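Local coordinates for conserved hypothetical protein NMB0706 (Neisseria meningitidis, PDB 1RV9) that is of unknown function but belongs to the multi-copper polyphenol oxidoreductase laccase family, of the CNF1/YfiH clan, at residues Asp21-Ala26 with Glu159-Leu164; Val121-Arg126 with Asn148-Met153; Ala172-Gln177 with Ser199-Ala204. One frame throughout, in Å; residues are numbered along the deposited sequence.

Contact 1 of 3, residues Asp21-Ala26 with Glu159-Leu164; sequences DWPAPA and EMMAYL
The indole of W22 is held between two side chains of one strand, with Y163 on one face and M161, together with A24, on the other. A strand of the six-stranded mixed sheet in this alpha-beta-beta-alpha protein, 160-164, thus receives the loop 21-26 that runs alongside it in roughly the opposite direction. Y163 CB makes a CH-pi contact 3.9 Å from the centroid of the W22 six-membered ring, 24° off its normal. The phenol ring beyond it turns its edge to the W22 five-membered ring in an edge-to-face pair, centroids 5.6 Å apart and planes at 58°. On the opposite face A24 CB lies 3.3 Å above the indole plane, displaced to the rim, as the loop folds back over its own tryptophan.

M161 SD stands obliquely on that same side, 4.4 Å from the six-membered centroid, in a Met-aromatic contact. Both W22 and M161 place CG in the crowded position between backbone N and carbonyl carbon (chi1 near 60°), and the two side chains cross obliquely, M161 CG coming 3.6 Å from W22 CE3. Y163 instead has CG anti to its backbone N, which carries the phenol along the strand toward D21, whose backbone N lies 3.5 Å from Y163 CE1. C124 and Y223, from the strands that border 160-164, also touch the indole, so W22 reaches over three strands. At the far end M161 bends at chi3, leaving SD beside the A24 backbone and its methyl CE 3.7 Å from P23 O.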
ATOM      1  N   ASP A  21      -9.634  -3.249  -8.914  1.00 17.85           N
ATOM      2  CA  ASP A  21     -10.908  -3.055  -9.582  1.00 18.91           C
ATOM      3  C   ASP A  21     -11.156  -1.555  -9.605  1.00 17.66           C
ATOM      4  O   ASP A  21     -11.646  -0.973  -8.636  1.00 17.62           O
ATOM      5  CB  ASP A  21     -12.039  -3.765  -8.833  1.00 21.56           C
ATOM      6  CG  ASP A  21     -13.412  -3.422  -9.392  1.00 25.12           C
ATOM      7  OD1 ASP A  21     -13.502  -3.091 -10.596  1.00 26.60           O
ATOM      8  OD2 ASP A  21     -14.401  -3.495  -8.632  1.00 27.87           O
ATOM      9  N   TRP A  22     -10.773  -0.930 -10.711  1.00 15.73           N
ATOM     10  CA  TRP A  22     -10.951   0.499 -10.889  1.00 14.39           C
ATOM     11  C   TRP A  22     -10.957   0.820 -12.379  1.00 15.56           C
ATOM     12  O   TRP A  22     -10.506   0.017 -13.194  1.00 15.66           O
ATOM     13  CB  TRP A  22      -9.850   1.272 -10.147  1.00 13.06           C
ATOM     14  CG  TRP A  22      -8.418   1.007 -10.567  1.00 11.89           C
ATOM     15  CD1 TRP A  22      -7.945  -0.021 -11.341  1.00 11.37           C
ATOM     16  CD2 TRP A  22      -7.274   1.775 -10.181  1.00  9.26           C
ATOM     17  NE1 TRP A  22      -6.574   0.066 -11.459  1.00  9.29           N
ATOM     18  CE2 TRP A  22      -6.138   1.161 -10.757  1.00  8.43           C
ATOM     19  CE3 TRP A  22      -7.099   2.932  -9.405  1.00  7.46           C
ATOM     20  CZ2 TRP A  22      -4.843   1.659 -10.574  1.00  8.58           C
ATOM     21  CZ3 TRP A  22      -5.814   3.428  -9.224  1.00  7.68           C
ATOM     22  CH2 TRP A  22      -4.701   2.792  -9.810  1.00  7.29           C
ATOM     23  N   PRO A  23     -11.491   1.991 -12.753  1.00 16.09           N
ATOM     24  CA  PRO A  23     -11.551   2.391 -14.163  1.00 16.88           C
ATOM     25  C   PRO A  23     -10.239   2.891 -14.758  1.00 16.13           C
ATOM     26  O   PRO A  23     -10.238   3.784 -15.605  1.00 17.32           O
ATOM     27  CB  PRO A  23     -12.636   3.464 -14.165  1.00 18.27           C
ATOM     28  CG  PRO A  23     -12.464   4.106 -12.827  1.00 17.66           C
ATOM     29  CD  PRO A  23     -12.268   2.918 -11.910  1.00 17.69           C
ATOM     30  N   ALA A  24      -9.124   2.310 -14.330  1.00 13.60           N
ATOM     31  CA  ALA A  24      -7.828   2.732 -14.848  1.00 12.47           C
ATOM     32  C   ALA A  24      -7.706   2.389 -16.329  1.00 11.04           C
ATOM     33  O   ALA A  24      -8.270   1.394 -16.794  1.00 10.28           O
ATOM     34  CB  ALA A  24      -6.706   2.066 -14.062  1.00 10.73           C
ATOM     35  N   PRO A  25      -6.971   3.216 -17.094  1.00 10.05           N
ATOM     36  CA  PRO A  25      -6.788   2.975 -18.529  1.00  9.86           C
ATOM     37  C   PRO A  25      -6.080   1.647 -18.797  1.00  9.53           C
ATOM     38  O   PRO A  25      -5.420   1.101 -17.917  1.00  9.93           O
ATOM     39  CB  PRO A  25      -5.987   4.195 -18.986  1.00 10.50           C
ATOM     40  CG  PRO A  25      -5.223   4.582 -17.757  1.00 10.30           C
ATOM     41  CD  PRO A  25      -6.251   4.430 -16.670  1.00  9.65           C
ATOM     42  N   ALA A  26      -6.222   1.144 -20.018  1.00  8.96           N
ATOM     43  CA  ALA A  26      -5.659  -0.145 -20.409  1.00  9.73           C
ATOM     44  C   ALA A  26      -4.153  -0.321 -20.275  1.00 10.18           C
ATOM     45  O   ALA A  26      -3.665  -1.455 -20.232  1.00 11.19           O
ATOM     46  CB  ALA A  26      -6.086  -0.470 -21.830  1.00  9.28           C
ATOM     47  N   GLU A 159      -7.648  14.428 -12.343  1.00 15.72           N
ATOM     48  CA  GLU A 159      -7.440  13.387 -13.341  1.00 15.79           C
ATOM     49  C   GLU A 159      -6.833  12.146 -12.700  1.00 14.79           C
ATOM     50  O   GLU A 159      -6.582  11.149 -13.375  1.00 12.72           O
ATOM     51  CB  GLU A 159      -6.532  13.897 -14.461  1.00 19.23           C
ATOM     52  CG  GLU A 159      -7.060  15.162 -15.123  1.00 23.80           C
ATOM     53  CD  GLU A 159      -6.455  15.416 -16.487  1.00 28.56           C
ATOM     54  OE1 GLU A 159      -6.746  14.634 -17.418  1.00 31.37           O
ATOM     55  OE2 GLU A 159      -5.694  16.396 -16.632  1.00 30.77           O
ATOM     56  N   MET A 160      -6.603  12.211 -11.393  1.00 13.55           N
ATOM     57  CA  MET A 160      -6.032  11.083 -10.664  1.00 12.93           C
ATOM     58  C   MET A 160      -7.088  10.172 -10.073  1.00 12.05           C
ATOM     59  O   MET A 160      -8.204  10.591  -9.763  1.00 13.08           O
ATOM     60  CB  MET A 160      -5.171  11.552  -9.495  1.00 14.38           C
ATOM     61  CG  MET A 160      -3.875  12.224  -9.838  1.00 15.82           C
ATOM     62  SD  MET A 160      -3.018  12.541  -8.286  1.00 18.39           S
ATOM     63  CE  MET A 160      -1.574  13.403  -8.873  1.00 21.02           C
ATOM     64  N   MET A 161      -6.722   8.909  -9.910  1.00 10.59           N
ATOM     65  CA  MET A 161      -7.600   7.952  -9.274  1.00 10.83           C
ATOM     66  C   MET A 161      -6.695   7.179  -8.326  1.00 10.77           C
ATOM     67  O   MET A 161      -5.517   6.966  -8.618  1.00  9.06           O
ATOM     68  CB  MET A 161      -8.284   7.031 -10.294  1.00 14.91           C
ATOM     69  CG  MET A 161      -7.382   6.139 -11.105  1.00 15.95           C
ATOM     70  SD  MET A 161      -8.358   5.176 -12.295  1.00 22.05           S
ATOM     71  CE  MET A 161      -8.480   6.310 -13.592  1.00 16.51           C
ATOM     72  N   ALA A 162      -7.238   6.804  -7.177  1.00  9.90           N
ATOM     73  CA  ALA A 162      -6.471   6.075  -6.179  1.00  9.51           C
ATOM     74  C   ALA A 162      -7.150   4.766  -5.839  1.00 10.49           C
ATOM     75  O   ALA A 162      -8.378   4.676  -5.823  1.00 10.49           O
ATOM     76  CB  ALA A 162      -6.317   6.922  -4.921  1.00  9.21           C
ATOM     77  N   TYR A 163      -6.346   3.742  -5.577  1.00  7.80           N
ATOM     78  CA  TYR A 163      -6.884   2.443  -5.221  1.00  7.94           C
ATOM     79  C   TYR A 163      -6.429   2.084  -3.817  1.00  8.50           C
ATOM     80  O   TYR A 163      -5.235   2.113  -3.514  1.00  8.68           O
ATOM     81  CB  TYR A 163      -6.402   1.369  -6.198  1.00  9.80           C
ATOM     82  CG  TYR A 163      -7.005   0.010  -5.936  1.00 12.67           C
ATOM     83  CD1 TYR A 163      -8.336  -0.256  -6.254  1.00 16.70           C
ATOM     84  CD2 TYR A 163      -6.249  -1.007  -5.354  1.00 15.15           C
ATOM     85  CE1 TYR A 163      -8.901  -1.506  -5.997  1.00 17.41           C
ATOM     86  CE2 TYR A 163      -6.801  -2.254  -5.094  1.00 18.30           C
ATOM     87  CZ  TYR A 163      -8.124  -2.498  -5.418  1.00 18.32           C
ATOM     88  OH  TYR A 163      -8.666  -3.739  -5.165  1.00 23.74           O
ATOM     89  N   LEU A 164      -7.389   1.762  -2.959  1.00  7.60           N
ATOM     90  CA  LEU A 164      -7.082   1.378  -1.591  1.00  8.01           C
ATOM     91  C   LEU A 164      -6.909  -0.138  -1.583  1.00  7.66           C
ATOM     92  O   LEU A 164      -7.870  -0.888  -1.773  1.00  8.73           O
ATOM     93  CB  LEU A 164      -8.221   1.790  -0.655  1.00  7.88           C
ATOM     94  CG  LEU A 164      -8.605   3.270  -0.719  1.00  9.70           C
ATOM     95  CD1 LEU A 164      -9.739   3.537   0.268  1.00  9.81           C
ATOM     96  CD2 LEU A 164      -7.399   4.145  -0.404  1.00  9.82           C
TER

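Contact 2 of 3, residues Val121-Arg126 with Asn148-Met153; sequences VLFCDR and NTIAAM
From N148 to M153 the helix runs nearly along strand 121-125, their short axes 26° apart and 10.1 Å at closest approach, and F123 is the strand side chain that reaches up to it. The first to meet its ring is T149, whose methyl CG2 lies 3.8 Å from F123 CE2. That methyl is anti to the backbone N, while OG1, on the backbone-N side, is bonded back to V145 O one helical turn earlier; the hydroxyl is thereby satisfied and the carbon branch is given to the phenyl.

I150 follows, with CG1 3.9 Å from F123 CE1, so the two residues flank the outer part of the ring; I150 meets it at about a right angle and also touches M160 of the adjoining strand. One turn after T149, M153 crosses at the base of the phenyl. Its SD sits 3.5 Å from F123 CB and 4.9 Å from the ring centroid, an oblique Met-aromatic contact. The bend at chi3 (76°) brings CE over the strand backbone, 4.0 Å from C124 N.

A132 of the neighbouring strand 131-136 touches both T149 and M153, extending the apolar floor beneath the helix. This is helix-on-sheet packing, as in layered alpha/beta folds, and is consistent with helix 145-153 belonging to an outer layer of the alpha-beta-beta-alpha architecture.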
ATOM      1  N   VAL A 121      -1.614   2.182  -1.169  1.00  6.17           N
ATOM      2  CA  VAL A 121      -2.420   3.033  -2.042  1.00  6.72           C
ATOM      3  C   VAL A 121      -1.743   3.156  -3.401  1.00  5.96           C
ATOM      4  O   VAL A 121      -0.570   3.522  -3.488  1.00  6.50           O
ATOM      5  CB  VAL A 121      -2.615   4.450  -1.456  1.00  6.10           C
ATOM      6  CG1 VAL A 121      -3.535   5.271  -2.372  1.00  5.06           C
ATOM      7  CG2 VAL A 121      -3.209   4.356  -0.062  1.00  6.49           C
ATOM      8  N   LEU A 122      -2.477   2.828  -4.461  1.00  6.79           N
ATOM      9  CA  LEU A 122      -1.941   2.927  -5.814  1.00  6.72           C
ATOM     10  C   LEU A 122      -2.580   4.132  -6.487  1.00  7.40           C
ATOM     11  O   LEU A 122      -3.730   4.458  -6.199  1.00  8.98           O
ATOM     12  CB  LEU A 122      -2.266   1.669  -6.616  1.00  6.26           C
ATOM     13  CG  LEU A 122      -1.796   0.341  -6.016  1.00  6.47           C
ATOM     14  CD1 LEU A 122      -2.172  -0.786  -6.973  1.00  7.87           C
ATOM     15  CD2 LEU A 122      -0.288   0.370  -5.787  1.00  8.37           C
ATOM     16  N   PHE A 123      -1.835   4.784  -7.378  1.00  6.42           N
ATOM     17  CA  PHE A 123      -2.326   5.970  -8.086  1.00  6.66           C
ATOM     18  C   PHE A 123      -2.039   5.899  -9.580  1.00  7.54           C
ATOM     19  O   PHE A 123      -1.060   5.296 -10.007  1.00  6.86           O
ATOM     20  CB  PHE A 123      -1.613   7.236  -7.595  1.00  7.56           C
ATOM     21  CG  PHE A 123      -1.834   7.569  -6.150  1.00  8.14           C
ATOM     22  CD1 PHE A 123      -2.802   8.498  -5.777  1.00 10.80           C
ATOM     23  CD2 PHE A 123      -1.017   7.022  -5.165  1.00  8.74           C
ATOM     24  CE1 PHE A 123      -2.946   8.883  -4.442  1.00 10.42           C
ATOM     25  CE2 PHE A 123      -1.154   7.400  -3.831  1.00 10.52           C
ATOM     26  CZ  PHE A 123      -2.120   8.334  -3.470  1.00 10.34           C
ATOM     27  N   CYS A 124      -2.891   6.547 -10.368  1.00  7.21           N
ATOM     28  CA  CYS A 124      -2.673   6.645 -11.808  1.00  7.62           C
ATOM     29  C   CYS A 124      -3.575   7.768 -12.296  1.00  8.83           C
ATOM     30  O   CYS A 124      -4.445   8.221 -11.556  1.00  9.35           O
ATOM     31  CB  CYS A 124      -3.013   5.334 -12.532  1.00  8.11           C
ATOM     32  SG  CYS A 124      -4.768   5.033 -12.886  1.00  8.08           S
ATOM     33  N   ASP A 125      -3.342   8.240 -13.514  1.00  9.79           N
ATOM     34  CA  ASP A 125      -4.198   9.279 -14.076  1.00 10.44           C
ATOM     35  C   ASP A 125      -5.066   8.628 -15.151  1.00 11.35           C
ATOM     36  O   ASP A 125      -4.742   7.547 -15.651  1.00 10.80           O
ATOM     37  CB  ASP A 125      -3.361  10.447 -14.632  1.00 11.17           C
ATOM     38  CG  ASP A 125      -2.433  10.041 -15.755  1.00 13.46           C
ATOM     39  OD1 ASP A 125      -1.949   8.891 -15.755  1.00 10.37           O
ATOM     40  OD2 ASP A 125      -2.169  10.891 -16.636  1.00 14.95           O
ATOM     41  N   ARG A 126      -6.181   9.269 -15.483  1.00 10.80           N
ATOM     42  CA  ARG A 126      -7.120   8.732 -16.468  1.00 12.23           C
ATOM     43  C   ARG A 126      -6.499   8.429 -17.827  1.00 12.21           C
ATOM     44  O   ARG A 126      -6.885   7.461 -18.487  1.00 12.19           O
ATOM     45  CB  ARG A 126      -8.291   9.705 -16.653  1.00 13.64           C
ATOM     46  CG  ARG A 126      -9.058  10.016 -15.374  1.00 17.82           C
ATOM     47  CD  ARG A 126     -10.070   8.931 -15.005  1.00 22.28           C
ATOM     48  NE  ARG A 126     -10.669   9.196 -13.697  1.00 25.03           N
ATOM     49  CZ  ARG A 126     -11.708   8.537 -13.188  1.00 25.73           C
ATOM     50  NH1 ARG A 126     -12.287   7.560 -13.876  1.00 25.74           N
ATOM     51  NH2 ARG A 126     -12.165   8.851 -11.983  1.00 26.89           N
ATOM     52  N   ASN A 148       2.301  13.931  -0.521  1.00  9.12           N
ATOM     53  CA  ASN A 148       3.607  14.032  -1.170  1.00  8.84           C
ATOM     54  C   ASN A 148       3.659  13.201  -2.449  1.00  8.79           C
ATOM     55  O   ASN A 148       4.312  13.582  -3.423  1.00  8.03           O
ATOM     56  CB  ASN A 148       4.725  13.585  -0.223  1.00  9.97           C
ATOM     57  CG  ASN A 148       4.893  14.515   0.959  1.00 11.77           C
ATOM     58  OD1 ASN A 148       4.421  15.653   0.935  1.00 13.59           O
ATOM     59  ND2 ASN A 148       5.576  14.042   1.993  1.00 12.86           N
ATOM     60  N   THR A 149       2.977  12.061  -2.448  1.00  8.64           N
ATOM     61  CA  THR A 149       2.958  11.205  -3.630  1.00  9.06           C
ATOM     62  C   THR A 149       2.202  11.908  -4.753  1.00  8.36           C
ATOM     63  O   THR A 149       2.657  11.955  -5.895  1.00  9.20           O
ATOM     64  CB  THR A 149       2.290   9.857  -3.319  1.00  7.91           C
ATOM     65  OG1 THR A 149       3.045   9.186  -2.302  1.00  7.73           O
ATOM     66  CG2 THR A 149       2.236   8.979  -4.575  1.00  8.56           C
ATOM     67  N   ILE A 150       1.045  12.463  -4.414  1.00  8.63           N
ATOM     68  CA  ILE A 150       0.226  13.181  -5.381  1.00  9.12           C
ATOM     69  C   ILE A 150       1.036  14.307  -6.024  1.00  9.14           C
ATOM     70  O   ILE A 150       1.004  14.496  -7.243  1.00  9.82           O
ATOM     71  CB  ILE A 150      -1.028  13.759  -4.682  1.00  7.99           C
ATOM     72  CG1 ILE A 150      -1.984  12.616  -4.327  1.00  9.35           C
ATOM     73  CG2 ILE A 150      -1.708  14.797  -5.566  1.00 10.06           C
ATOM     74  CD1 ILE A 150      -3.072  13.002  -3.347  1.00  9.24           C
ATOM     75  N   ALA A 151       1.771  15.048  -5.202  1.00 10.40           N
ATOM     76  CA  ALA A 151       2.581  16.152  -5.700  1.00 11.01           C
ATOM     77  C   ALA A 151       3.674  15.671  -6.644  1.00 11.85           C
ATOM     78  O   ALA A 151       3.927  16.288  -7.683  1.00 13.20           O
ATOM     79  CB  ALA A 151       3.207  16.909  -4.534  1.00 12.87           C
ATOM     80  N   ALA A 152       4.316  14.562  -6.288  1.00 10.34           N
ATOM     81  CA  ALA A 152       5.401  14.020  -7.096  1.00 11.34           C
ATOM     82  C   ALA A 152       4.969  13.517  -8.470  1.00 12.13           C
ATOM     83  O   ALA A 152       5.777  13.451  -9.393  1.00 14.00           O
ATOM     84  CB  ALA A 152       6.102  12.907  -6.332  1.00 11.84           C
ATOM     85  N   MET A 153       3.697  13.165  -8.607  1.00 11.87           N
ATOM     86  CA  MET A 153       3.182  12.660  -9.877  1.00 12.40           C
ATOM     87  C   MET A 153       3.054  13.740 -10.943  1.00 14.58           C
ATOM     88  O   MET A 153       3.093  13.453 -12.140  1.00 13.98           O
ATOM     89  CB  MET A 153       1.828  11.988  -9.662  1.00 12.29           C
ATOM     90  CG  MET A 153       1.921  10.701  -8.867  1.00 11.32           C
ATOM     91  SD  MET A 153       0.329   9.896  -8.698  1.00 11.83           S
ATOM     92  CE  MET A 153       0.143   9.195 -10.338  1.00 12.24           C
TER

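Contact 3 of 3, residues Ala172-Gln177 with Ser199-Ala204; sequences AFEVGQ and SGKFLA
A salt bridge joins K201 NZ to E174 OE2 at 2.7 Å and ties together the two strands of a short antiparallel ladder, in which strand 174-175 forms one edge of a three-stranded sheet with 201-204 and 194-198. The extended E174 side chain offers the anti lone pair of OE2, whereas K201 is bent at chi2, chi3 and chi4 and curls back over the V175 carbonyl to meet it at about a right angle. A water 2.8 Å from K201 NZ links the ammonium to E174 O as well, so E174 holds the lysine tip twice, directly through OE2 and through the water from its backbone O.

Three backbone bonds form the ladder itself. V175 and F202 are the hydrogen-bonded pair, V175 N giving to F202 O at 2.8 Å and F202 N to V175 O at 2.9 Å, both in the carbonyl plane. E174 and L203 make the next, non-hydrogen-bonded pair, after which A204 N donates almost straight (169°) to F173 O at 2.9 Å. Where the strands diverge, past G176 at the N-cap of helix 177-184, a second water takes the bond from Q177 N and gives one to G200 O.

The apolar side of the ladder is lined by V175, F202 and A204. A204 CB packs 3.6 Å from F173 CD2 and 3.9 Å from V175 CG2, while V175 CG1 leans over one face of the F173 ring, toward its rim. F202 spreads under the start of the helix, where its ring stacks with F180. Q177 NE2 is bonded to D181, and its amide stands 84° to the F202 ring, with Q177 OE1 in the ring plane at the edge, 3.5 Å from F202 CZ.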
ATOM      1  N   ALA A 172     -10.955  -4.431  13.165  1.00 15.66           N
ATOM      2  CA  ALA A 172      -9.792  -5.056  13.777  1.00 15.14           C
ATOM      3  C   ALA A 172      -8.654  -4.122  14.165  1.00 14.20           C
ATOM      4  O   ALA A 172      -7.727  -4.538  14.861  1.00 14.16           O
ATOM      5  CB  ALA A 172      -9.260  -6.149  12.850  1.00 13.95           C
ATOM      6  N   PHE A 173      -8.717  -2.866  13.731  1.00 13.59           N
ATOM      7  CA  PHE A 173      -7.648  -1.915  14.022  1.00 12.38           C
ATOM      8  C   PHE A 173      -7.945  -1.038  15.234  1.00 13.32           C
ATOM      9  O   PHE A 173      -8.535   0.033  15.118  1.00 11.72           O
ATOM     10  CB  PHE A 173      -7.383  -1.054  12.780  1.00 12.68           C
ATOM     11  CG  PHE A 173      -6.129  -0.220  12.860  1.00 12.56           C
ATOM     12  CD1 PHE A 173      -5.022  -0.659  13.579  1.00 14.01           C
ATOM     13  CD2 PHE A 173      -6.046   0.992  12.180  1.00 12.86           C
ATOM     14  CE1 PHE A 173      -3.849   0.101  13.620  1.00 13.62           C
ATOM     15  CE2 PHE A 173      -4.878   1.758  12.213  1.00 13.75           C
ATOM     16  CZ  PHE A 173      -3.780   1.311  12.935  1.00 13.56           C
ATOM     17  N   GLU A 174      -7.524  -1.508  16.402  1.00 14.45           N
ATOM     18  CA  GLU A 174      -7.741  -0.788  17.647  1.00 15.65           C
ATOM     19  C   GLU A 174      -6.526   0.072  17.984  1.00 15.39           C
ATOM     20  O   GLU A 174      -5.401  -0.427  18.033  1.00 15.67           O
ATOM     21  CB  GLU A 174      -8.009  -1.790  18.769  1.00 18.16           C
ATOM     22  CG  GLU A 174      -8.348  -1.174  20.104  1.00 21.74           C
ATOM     23  CD  GLU A 174      -8.593  -2.228  21.161  1.00 23.70           C
ATOM     24  OE1 GLU A 174      -9.545  -3.022  21.000  1.00 25.55           O
ATOM     25  OE2 GLU A 174      -7.829  -2.268  22.147  1.00 26.52           O
ATOM     26  N   VAL A 175      -6.758   1.361  18.221  1.00 14.24           N
ATOM     27  CA  VAL A 175      -5.675   2.288  18.537  1.00 13.19           C
ATOM     28  C   VAL A 175      -5.965   3.166  19.750  1.00 12.80           C
ATOM     29  O   VAL A 175      -7.072   3.153  20.295  1.00 12.75           O
ATOM     30  CB  VAL A 175      -5.369   3.217  17.346  1.00 13.95           C
ATOM     31  CG1 VAL A 175      -4.995   2.393  16.122  1.00 13.14           C
ATOM     32  CG2 VAL A 175      -6.574   4.089  17.051  1.00 13.17           C
ATOM     33  N   GLY A 176      -4.958   3.938  20.149  1.00 13.60           N
ATOM     34  CA  GLY A 176      -5.089   4.825  21.292  1.00 12.84           C
ATOM     35  C   GLY A 176      -5.259   6.291  20.933  1.00 13.29           C
ATOM     36  O   GLY A 176      -5.409   6.650  19.766  1.00 12.94           O
ATOM     37  N   GLN A 177      -5.218   7.139  21.955  1.00 13.17           N
ATOM     38  CA  GLN A 177      -5.385   8.578  21.798  1.00 14.34           C
ATOM     39  C   GLN A 177      -4.285   9.238  20.966  1.00 13.77           C
ATOM     40  O   GLN A 177      -4.514  10.264  20.324  1.00 13.81           O
ATOM     41  CB  GLN A 177      -5.441   9.235  23.180  1.00 16.20           C
ATOM     42  CG  GLN A 177      -5.956  10.662  23.180  1.00 18.51           C
ATOM     43  CD  GLN A 177      -7.413  10.748  22.768  1.00 20.86           C
ATOM     44  OE1 GLN A 177      -8.275  10.078  23.343  1.00 20.20           O
ATOM     45  NE2 GLN A 177      -7.698  11.575  21.770  1.00 21.72           N
ATOM     46  N   SER A 199     -12.546   3.216  27.298  1.00 21.29           N
ATOM     47  CA  SER A 199     -11.224   3.142  27.904  1.00 22.19           C
ATOM     48  C   SER A 199     -10.133   3.860  27.112  1.00 21.08           C
ATOM     49  O   SER A 199      -8.962   3.496  27.199  1.00 21.82           O
ATOM     50  CB  SER A 199     -10.833   1.676  28.101  1.00 23.41           C
ATOM     51  OG  SER A 199      -9.770   1.551  29.030  1.00 28.97           O
ATOM     52  N   GLY A 200     -10.518   4.879  26.350  1.00 21.12           N
ATOM     53  CA  GLY A 200      -9.549   5.626  25.568  1.00 19.03           C
ATOM     54  C   GLY A 200      -9.078   4.894  24.325  1.00 19.07           C
ATOM     55  O   GLY A 200      -8.050   5.243  23.744  1.00 18.50           O
ATOM     56  N   LYS A 201      -9.824   3.871  23.924  1.00 17.21           N
ATOM     57  CA  LYS A 201      -9.482   3.094  22.737  1.00 17.24           C
ATOM     58  C   LYS A 201     -10.452   3.418  21.608  1.00 15.81           C
ATOM     59  O   LYS A 201     -11.596   3.810  21.852  1.00 14.46           O
ATOM     60  CB  LYS A 201      -9.520   1.594  23.044  1.00 18.09           C
ATOM     61  CG  LYS A 201      -8.531   1.159  24.122  1.00 20.48           C
ATOM     62  CD  LYS A 201      -7.124   1.699  23.854  1.00 21.09           C
ATOM     63  CE  LYS A 201      -6.479   1.074  22.623  1.00 24.67           C
ATOM     64  NZ  LYS A 201      -6.073  -0.342  22.847  1.00 24.33           N
ATOM     65  N   PHE A 202      -9.983   3.257  20.375  1.00 14.28           N
ATOM     66  CA  PHE A 202     -10.793   3.545  19.197  1.00 13.49           C
ATOM     67  C   PHE A 202     -10.576   2.503  18.119  1.00 13.08           C
ATOM     68  O   PHE A 202      -9.548   1.836  18.084  1.00 14.37           O
ATOM     69  CB  PHE A 202     -10.392   4.885  18.566  1.00 13.10           C
ATOM     70  CG  PHE A 202     -10.396   6.039  19.514  1.00 14.22           C
ATOM     71  CD1 PHE A 202     -11.497   6.881  19.599  1.00 14.89           C
ATOM     72  CD2 PHE A 202      -9.287   6.296  20.314  1.00 14.81           C
ATOM     73  CE1 PHE A 202     -11.492   7.969  20.468  1.00 12.58           C
ATOM     74  CE2 PHE A 202      -9.274   7.376  21.184  1.00 13.74           C
ATOM     75  CZ  PHE A 202     -10.377   8.214  21.261  1.00 13.07           C
ATOM     76  N   LEU A 203     -11.560   2.384  17.238  1.00 12.52           N
ATOM     77  CA  LEU A 203     -11.451   1.507  16.084  1.00 12.43           C
ATOM     78  C   LEU A 203     -11.146   2.518  14.989  1.00 12.54           C
ATOM     79  O   LEU A 203     -11.940   3.429  14.741  1.00 13.25           O
ATOM     80  CB  LEU A 203     -12.772   0.800  15.789  1.00 12.18           C
ATOM     81  CG  LEU A 203     -13.163  -0.293  16.780  1.00 13.90           C
ATOM     82  CD1 LEU A 203     -14.477  -0.921  16.347  1.00 13.77           C
ATOM     83  CD2 LEU A 203     -12.058  -1.341  16.841  1.00 13.92           C
ATOM     84  N   ALA A 204      -9.988   2.380  14.356  1.00 11.36           N
ATOM     85  CA  ALA A 204      -9.585   3.306  13.306  1.00 11.29           C
ATOM     86  C   ALA A 204      -9.856   2.729  11.926  1.00 10.07           C
ATOM     87  O   ALA A 204      -9.513   1.584  11.644  1.00 11.40           O
ATOM     88  CB  ALA A 204      -8.108   3.644  13.454  1.00 11.31           C
TER
HETATM   89  O   HOH W   1      -4.161  -0.163  20.874  1.00 28.92           O
HETATM   90  O   HOH W   2      -5.629   6.087  24.745  1.00 23.86           O

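In the fold
Contacts 1 and 2 lie about 10 Å apart between centres and share the six-stranded sheet, in which strands 119-125 and 160-164 are antiparallel neighbours; Y163 N and L122 O, and E159 O and R126 N, probably bond between them. Along the chain contact 2 is nested within the loop closed by contact 1, and strand 160-164 is the next element after helix 145-153. They pack the loop 21-26 and the helix 145-153 against opposite faces of that sheet. Contact 3 follows in series, about 31 Å from contact 1 and 29 Å from contact 2 between centres, in a separate three-stranded sheet at the protein surface, so the chain leaves its central sandwich to build this outlying element.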